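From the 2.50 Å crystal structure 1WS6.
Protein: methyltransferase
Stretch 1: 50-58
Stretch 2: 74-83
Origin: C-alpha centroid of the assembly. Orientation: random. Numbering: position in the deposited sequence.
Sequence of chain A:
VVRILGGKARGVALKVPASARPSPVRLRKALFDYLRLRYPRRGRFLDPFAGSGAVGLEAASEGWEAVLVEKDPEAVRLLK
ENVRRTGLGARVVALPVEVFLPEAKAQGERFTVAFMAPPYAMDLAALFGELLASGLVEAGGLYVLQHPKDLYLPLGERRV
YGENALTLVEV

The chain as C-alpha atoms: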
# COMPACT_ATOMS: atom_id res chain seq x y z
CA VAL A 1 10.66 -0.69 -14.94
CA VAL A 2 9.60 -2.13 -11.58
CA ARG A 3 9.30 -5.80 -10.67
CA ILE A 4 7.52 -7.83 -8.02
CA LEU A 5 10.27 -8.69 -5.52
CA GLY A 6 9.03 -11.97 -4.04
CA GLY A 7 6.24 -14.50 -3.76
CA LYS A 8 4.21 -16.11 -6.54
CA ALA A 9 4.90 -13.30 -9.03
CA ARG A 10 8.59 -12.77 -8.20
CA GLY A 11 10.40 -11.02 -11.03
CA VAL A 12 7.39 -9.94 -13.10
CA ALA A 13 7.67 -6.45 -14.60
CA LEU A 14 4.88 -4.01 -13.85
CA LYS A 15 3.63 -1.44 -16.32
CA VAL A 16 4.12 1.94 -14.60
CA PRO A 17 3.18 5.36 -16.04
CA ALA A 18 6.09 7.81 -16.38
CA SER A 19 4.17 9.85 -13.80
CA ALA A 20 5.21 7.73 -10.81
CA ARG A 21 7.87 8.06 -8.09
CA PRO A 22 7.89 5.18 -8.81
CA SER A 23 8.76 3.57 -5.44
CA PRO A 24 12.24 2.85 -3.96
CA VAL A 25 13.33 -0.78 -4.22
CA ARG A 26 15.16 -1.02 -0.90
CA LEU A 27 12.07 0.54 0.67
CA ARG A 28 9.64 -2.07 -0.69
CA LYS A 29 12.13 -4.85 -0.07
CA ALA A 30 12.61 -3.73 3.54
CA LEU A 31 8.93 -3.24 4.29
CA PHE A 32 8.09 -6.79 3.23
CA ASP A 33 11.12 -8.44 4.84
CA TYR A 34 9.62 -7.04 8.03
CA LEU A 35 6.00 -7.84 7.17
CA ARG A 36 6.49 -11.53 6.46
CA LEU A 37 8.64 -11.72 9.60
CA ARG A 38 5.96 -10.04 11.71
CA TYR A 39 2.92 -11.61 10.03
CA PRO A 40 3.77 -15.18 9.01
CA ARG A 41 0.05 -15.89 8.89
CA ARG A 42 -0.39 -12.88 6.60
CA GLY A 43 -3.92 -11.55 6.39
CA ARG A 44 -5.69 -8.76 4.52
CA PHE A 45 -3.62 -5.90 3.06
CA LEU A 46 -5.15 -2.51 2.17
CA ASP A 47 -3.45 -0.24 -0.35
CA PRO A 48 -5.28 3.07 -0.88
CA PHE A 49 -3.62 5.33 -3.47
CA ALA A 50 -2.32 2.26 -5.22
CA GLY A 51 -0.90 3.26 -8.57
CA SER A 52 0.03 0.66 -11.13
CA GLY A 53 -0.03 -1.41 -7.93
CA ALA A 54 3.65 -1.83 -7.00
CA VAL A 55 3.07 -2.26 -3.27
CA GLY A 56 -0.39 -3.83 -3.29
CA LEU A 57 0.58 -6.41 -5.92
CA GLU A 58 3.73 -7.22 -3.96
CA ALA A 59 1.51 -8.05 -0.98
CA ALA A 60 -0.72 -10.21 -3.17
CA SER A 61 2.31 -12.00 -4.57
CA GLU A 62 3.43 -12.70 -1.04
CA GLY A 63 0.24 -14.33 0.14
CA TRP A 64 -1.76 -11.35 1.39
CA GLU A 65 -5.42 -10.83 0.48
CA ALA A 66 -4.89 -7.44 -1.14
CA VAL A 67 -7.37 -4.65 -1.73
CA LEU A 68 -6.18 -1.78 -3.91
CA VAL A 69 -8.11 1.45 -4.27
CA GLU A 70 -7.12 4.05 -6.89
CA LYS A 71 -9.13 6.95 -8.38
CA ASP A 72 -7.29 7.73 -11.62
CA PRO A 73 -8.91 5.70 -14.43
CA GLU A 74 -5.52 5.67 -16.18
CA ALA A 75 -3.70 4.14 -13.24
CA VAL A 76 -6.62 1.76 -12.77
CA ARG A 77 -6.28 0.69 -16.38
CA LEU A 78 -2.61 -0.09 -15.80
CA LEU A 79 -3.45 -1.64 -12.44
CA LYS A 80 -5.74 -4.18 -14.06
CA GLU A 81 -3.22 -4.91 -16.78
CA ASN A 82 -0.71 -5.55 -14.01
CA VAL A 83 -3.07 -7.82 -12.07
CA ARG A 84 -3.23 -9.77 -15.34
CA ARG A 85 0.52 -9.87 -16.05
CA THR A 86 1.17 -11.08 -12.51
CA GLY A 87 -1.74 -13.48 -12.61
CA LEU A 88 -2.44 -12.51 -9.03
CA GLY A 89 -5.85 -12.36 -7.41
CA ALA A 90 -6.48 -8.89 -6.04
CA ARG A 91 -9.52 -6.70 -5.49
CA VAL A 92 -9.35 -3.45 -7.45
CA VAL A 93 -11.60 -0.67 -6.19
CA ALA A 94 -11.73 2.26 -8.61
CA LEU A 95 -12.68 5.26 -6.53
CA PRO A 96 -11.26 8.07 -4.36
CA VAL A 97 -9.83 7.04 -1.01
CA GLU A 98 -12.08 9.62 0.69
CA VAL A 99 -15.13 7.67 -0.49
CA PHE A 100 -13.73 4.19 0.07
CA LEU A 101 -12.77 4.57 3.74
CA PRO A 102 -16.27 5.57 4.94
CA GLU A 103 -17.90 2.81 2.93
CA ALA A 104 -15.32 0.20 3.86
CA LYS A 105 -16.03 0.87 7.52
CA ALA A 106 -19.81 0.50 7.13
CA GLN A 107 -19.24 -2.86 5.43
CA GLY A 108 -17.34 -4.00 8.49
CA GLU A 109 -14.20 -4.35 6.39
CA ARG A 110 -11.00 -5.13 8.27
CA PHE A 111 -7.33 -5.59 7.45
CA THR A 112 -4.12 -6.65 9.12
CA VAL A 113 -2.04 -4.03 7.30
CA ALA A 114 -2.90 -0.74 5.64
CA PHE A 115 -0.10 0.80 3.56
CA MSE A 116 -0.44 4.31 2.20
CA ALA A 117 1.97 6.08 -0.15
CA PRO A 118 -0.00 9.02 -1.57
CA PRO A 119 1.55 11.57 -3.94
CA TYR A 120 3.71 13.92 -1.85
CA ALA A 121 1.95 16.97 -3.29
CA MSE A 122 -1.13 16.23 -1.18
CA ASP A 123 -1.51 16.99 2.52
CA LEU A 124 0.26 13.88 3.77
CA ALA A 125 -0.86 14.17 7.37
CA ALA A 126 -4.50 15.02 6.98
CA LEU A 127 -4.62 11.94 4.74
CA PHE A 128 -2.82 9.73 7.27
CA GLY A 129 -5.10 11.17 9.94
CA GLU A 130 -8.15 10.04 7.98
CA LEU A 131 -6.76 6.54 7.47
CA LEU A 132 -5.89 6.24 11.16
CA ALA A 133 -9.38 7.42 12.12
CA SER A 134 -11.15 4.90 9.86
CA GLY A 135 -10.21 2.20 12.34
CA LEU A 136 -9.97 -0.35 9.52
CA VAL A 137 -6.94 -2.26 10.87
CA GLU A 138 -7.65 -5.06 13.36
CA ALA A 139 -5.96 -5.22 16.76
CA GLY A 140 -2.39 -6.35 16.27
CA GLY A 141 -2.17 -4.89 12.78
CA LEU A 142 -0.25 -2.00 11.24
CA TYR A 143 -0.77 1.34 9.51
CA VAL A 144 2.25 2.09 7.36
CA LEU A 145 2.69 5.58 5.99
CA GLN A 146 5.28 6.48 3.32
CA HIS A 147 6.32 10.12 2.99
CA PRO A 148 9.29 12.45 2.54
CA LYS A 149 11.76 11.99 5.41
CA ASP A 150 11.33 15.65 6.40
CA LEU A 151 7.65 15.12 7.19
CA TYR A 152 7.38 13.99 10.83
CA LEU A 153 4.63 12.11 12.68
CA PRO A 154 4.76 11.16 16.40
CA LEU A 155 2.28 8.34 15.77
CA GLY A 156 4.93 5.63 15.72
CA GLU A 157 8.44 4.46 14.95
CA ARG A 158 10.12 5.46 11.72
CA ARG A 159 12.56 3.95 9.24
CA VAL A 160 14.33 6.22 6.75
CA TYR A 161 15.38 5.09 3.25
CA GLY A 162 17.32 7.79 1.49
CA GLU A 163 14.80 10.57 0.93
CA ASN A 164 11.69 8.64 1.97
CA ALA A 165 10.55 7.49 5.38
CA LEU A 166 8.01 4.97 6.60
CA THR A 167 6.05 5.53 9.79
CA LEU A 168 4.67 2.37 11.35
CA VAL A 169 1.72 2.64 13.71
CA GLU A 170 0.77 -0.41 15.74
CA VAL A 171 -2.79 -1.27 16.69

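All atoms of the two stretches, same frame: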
# COMPACT_ATOMS: atom_id res chain seq x y z
N ALA A 50 -3.15 3.20 -4.49
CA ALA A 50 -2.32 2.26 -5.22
C ALA A 50 -2.12 2.95 -6.55
O ALA A 50 -2.91 3.81 -6.93
CB ALA A 50 -3.07 0.95 -5.40
N GLY A 51 -1.07 2.62 -7.27
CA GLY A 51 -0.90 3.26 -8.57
C GLY A 51 -1.06 2.15 -9.58
O GLY A 51 -2.17 1.65 -9.79
N SER A 52 0.05 1.76 -10.18
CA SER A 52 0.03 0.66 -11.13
C SER A 52 -0.10 -0.57 -10.22
O SER A 52 -0.37 -1.67 -10.69
CB SER A 52 1.35 0.59 -11.88
OG SER A 52 1.65 1.83 -12.49
N GLY A 53 0.10 -0.35 -8.92
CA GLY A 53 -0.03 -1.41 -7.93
C GLY A 53 1.25 -2.01 -7.35
O GLY A 53 1.21 -3.08 -6.75
N ALA A 54 2.38 -1.31 -7.49
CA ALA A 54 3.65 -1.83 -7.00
C ALA A 54 3.60 -2.47 -5.61
O ALA A 54 3.98 -3.63 -5.43
CB ALA A 54 4.70 -0.74 -7.02
N VAL A 55 3.12 -1.73 -4.62
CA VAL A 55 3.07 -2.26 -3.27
C VAL A 55 1.93 -3.25 -3.03
O VAL A 55 2.15 -4.32 -2.45
CB VAL A 55 3.02 -1.10 -2.23
CG1 VAL A 55 1.81 -0.21 -2.50
CG2 VAL A 55 2.98 -1.67 -0.81
N GLY A 56 0.73 -2.93 -3.48
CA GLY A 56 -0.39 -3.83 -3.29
C GLY A 56 -0.23 -5.18 -4.00
O GLY A 56 -0.68 -6.22 -3.50
N LEU A 57 0.38 -5.17 -5.18
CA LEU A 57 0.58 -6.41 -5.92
C LEU A 57 1.69 -7.23 -5.27
O LEU A 57 1.70 -8.47 -5.34
CB LEU A 57 0.92 -6.12 -7.38
CG LEU A 57 -0.26 -5.58 -8.19
CD1 LEU A 57 0.16 -5.28 -9.63
CD2 LEU A 57 -1.38 -6.62 -8.17
N GLU A 58 2.64 -6.54 -4.63
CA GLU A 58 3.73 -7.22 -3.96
C GLU A 58 3.12 -8.00 -2.80
O GLU A 58 3.48 -9.15 -2.56
CB GLU A 58 4.74 -6.20 -3.43
CG GLU A 58 5.93 -6.81 -2.69
CD GLU A 58 6.88 -7.55 -3.62
OE1 GLU A 58 7.15 -7.04 -4.73
OE2 GLU A 58 7.38 -8.62 -3.23
N GLU A 74 -6.73 6.07 -15.46
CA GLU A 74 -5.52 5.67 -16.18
C GLU A 74 -4.76 4.64 -15.36
O GLU A 74 -4.49 3.54 -15.82
CB GLU A 74 -4.59 6.86 -16.41
CG GLU A 74 -4.83 7.63 -17.69
CD GLU A 74 -3.53 8.14 -18.29
OE1 GLU A 74 -3.59 8.93 -19.26
OE2 GLU A 74 -2.46 7.74 -17.78
N ALA A 75 -4.42 5.02 -14.14
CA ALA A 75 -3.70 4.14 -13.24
C ALA A 75 -4.48 2.85 -13.07
O ALA A 75 -3.89 1.76 -13.06
CB ALA A 75 -3.51 4.82 -11.88
N VAL A 76 -5.80 2.95 -12.94
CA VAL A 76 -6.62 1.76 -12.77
C VAL A 76 -6.49 0.84 -13.97
O VAL A 76 -6.46 -0.38 -13.84
CB VAL A 76 -8.10 2.12 -12.56
CG1 VAL A 76 -8.95 0.86 -12.56
CG2 VAL A 76 -8.27 2.85 -11.24
N ARG A 77 -6.41 1.44 -15.15
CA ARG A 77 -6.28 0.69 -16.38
C ARG A 77 -4.99 -0.11 -16.28
O ARG A 77 -4.98 -1.31 -16.50
CB ARG A 77 -6.23 1.65 -17.57
CG ARG A 77 -6.26 0.99 -18.93
CD ARG A 77 -6.42 2.03 -20.04
NE ARG A 77 -6.68 1.40 -21.33
CZ ARG A 77 -7.09 2.05 -22.42
NH1 ARG A 77 -7.28 3.37 -22.39
NH2 ARG A 77 -7.32 1.38 -23.55
N LEU A 78 -3.90 0.57 -15.94
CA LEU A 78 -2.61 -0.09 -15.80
C LEU A 78 -2.62 -1.11 -14.67
O LEU A 78 -1.98 -2.16 -14.75
CB LEU A 78 -1.51 0.93 -15.54
CG LEU A 78 -1.20 1.84 -16.72
CD1 LEU A 78 0.05 2.64 -16.42
CD2 LEU A 78 -1.00 1.00 -17.98
N LEU A 79 -3.35 -0.78 -13.60
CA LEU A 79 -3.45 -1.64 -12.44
C LEU A 79 -4.02 -3.00 -12.83
O LEU A 79 -3.52 -4.05 -12.43
CB LEU A 79 -4.35 -0.99 -11.39
CG LEU A 79 -4.08 -1.30 -9.92
CD1 LEU A 79 -5.35 -1.07 -9.15
CD2 LEU A 79 -3.64 -2.73 -9.76
N LYS A 80 -5.09 -2.97 -13.62
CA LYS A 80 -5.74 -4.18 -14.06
C LYS A 80 -4.86 -4.96 -15.01
O LYS A 80 -4.82 -6.20 -14.97
CB LYS A 80 -7.08 -3.84 -14.72
CG LYS A 80 -8.06 -3.23 -13.73
CD LYS A 80 -9.43 -2.99 -14.33
CE LYS A 80 -10.39 -2.42 -13.29
NZ LYS A 80 -11.75 -2.15 -13.83
N GLU A 81 -4.13 -4.25 -15.86
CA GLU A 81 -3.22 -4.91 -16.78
C GLU A 81 -2.16 -5.62 -15.94
O GLU A 81 -1.75 -6.73 -16.26
CB GLU A 81 -2.54 -3.91 -17.72
CG GLU A 81 -3.49 -3.16 -18.64
CD GLU A 81 -2.77 -2.50 -19.81
OE1 GLU A 81 -3.41 -1.72 -20.55
OE2 GLU A 81 -1.56 -2.78 -20.00
N ASN A 82 -1.73 -4.97 -14.86
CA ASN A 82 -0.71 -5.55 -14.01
C ASN A 82 -1.21 -6.75 -13.22
O ASN A 82 -0.45 -7.69 -12.98
CB ASN A 82 -0.11 -4.49 -13.08
CG ASN A 82 0.81 -3.53 -13.81
OD1 ASN A 82 1.47 -3.91 -14.78
ND2 ASN A 82 0.87 -2.28 -13.35
N VAL A 83 -2.48 -6.71 -12.81
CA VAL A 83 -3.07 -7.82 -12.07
C VAL A 83 -3.05 -9.02 -13.02
O VAL A 83 -2.83 -10.16 -12.60
CB VAL A 83 -4.53 -7.48 -11.64
CG1 VAL A 83 -5.32 -8.76 -11.32
CG2 VAL A 83 -4.51 -6.58 -10.41

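Ser52, Leu57 and Leu79 account for most of the surface covered where the loop at 50-53 and the helix that follows it meet the helix 74-83. The backbones come closest at Ser52 and Leu79, whose CA atoms lie 4.4 Å apart, a spacing that leaves little room for side chains between them. At this point the loop meets the helix through its carbonyl. Ser52 O accepts a hydrogen bond from Asn82 ND2 at 3.0 Å, with an N-H...O angle of 164°, so the approach is nearly linear. Ser52 O also lies 3.5 Å from Leu79 CA, and the angle of 165° at the hydrogen supports a CA-H...O contact. One carbonyl thus engages two residues of the helix, three positions apart.

Leu79 also packs against the preceding peptide, with its CG 3.5 Å from Gly51 O. Leu79 CD2 sits 4.3 Å from Gly53 CA. An ideal CB on Gly53 would fall 3.1 Å from Leu79 CD2, which is tight, and the backbone angles of 104/18 independently call for glycine.

Farther along, Leu57 points its CA-to-CB bond toward the other helix. Leu57 CD1 reaches Asn82 CB at 3.5 Å, while Leu57 CD2 makes an apolar contact with Val83 CG2 at 3.8 Å. Asn82 therefore serves both the polar contact and the apolar packing.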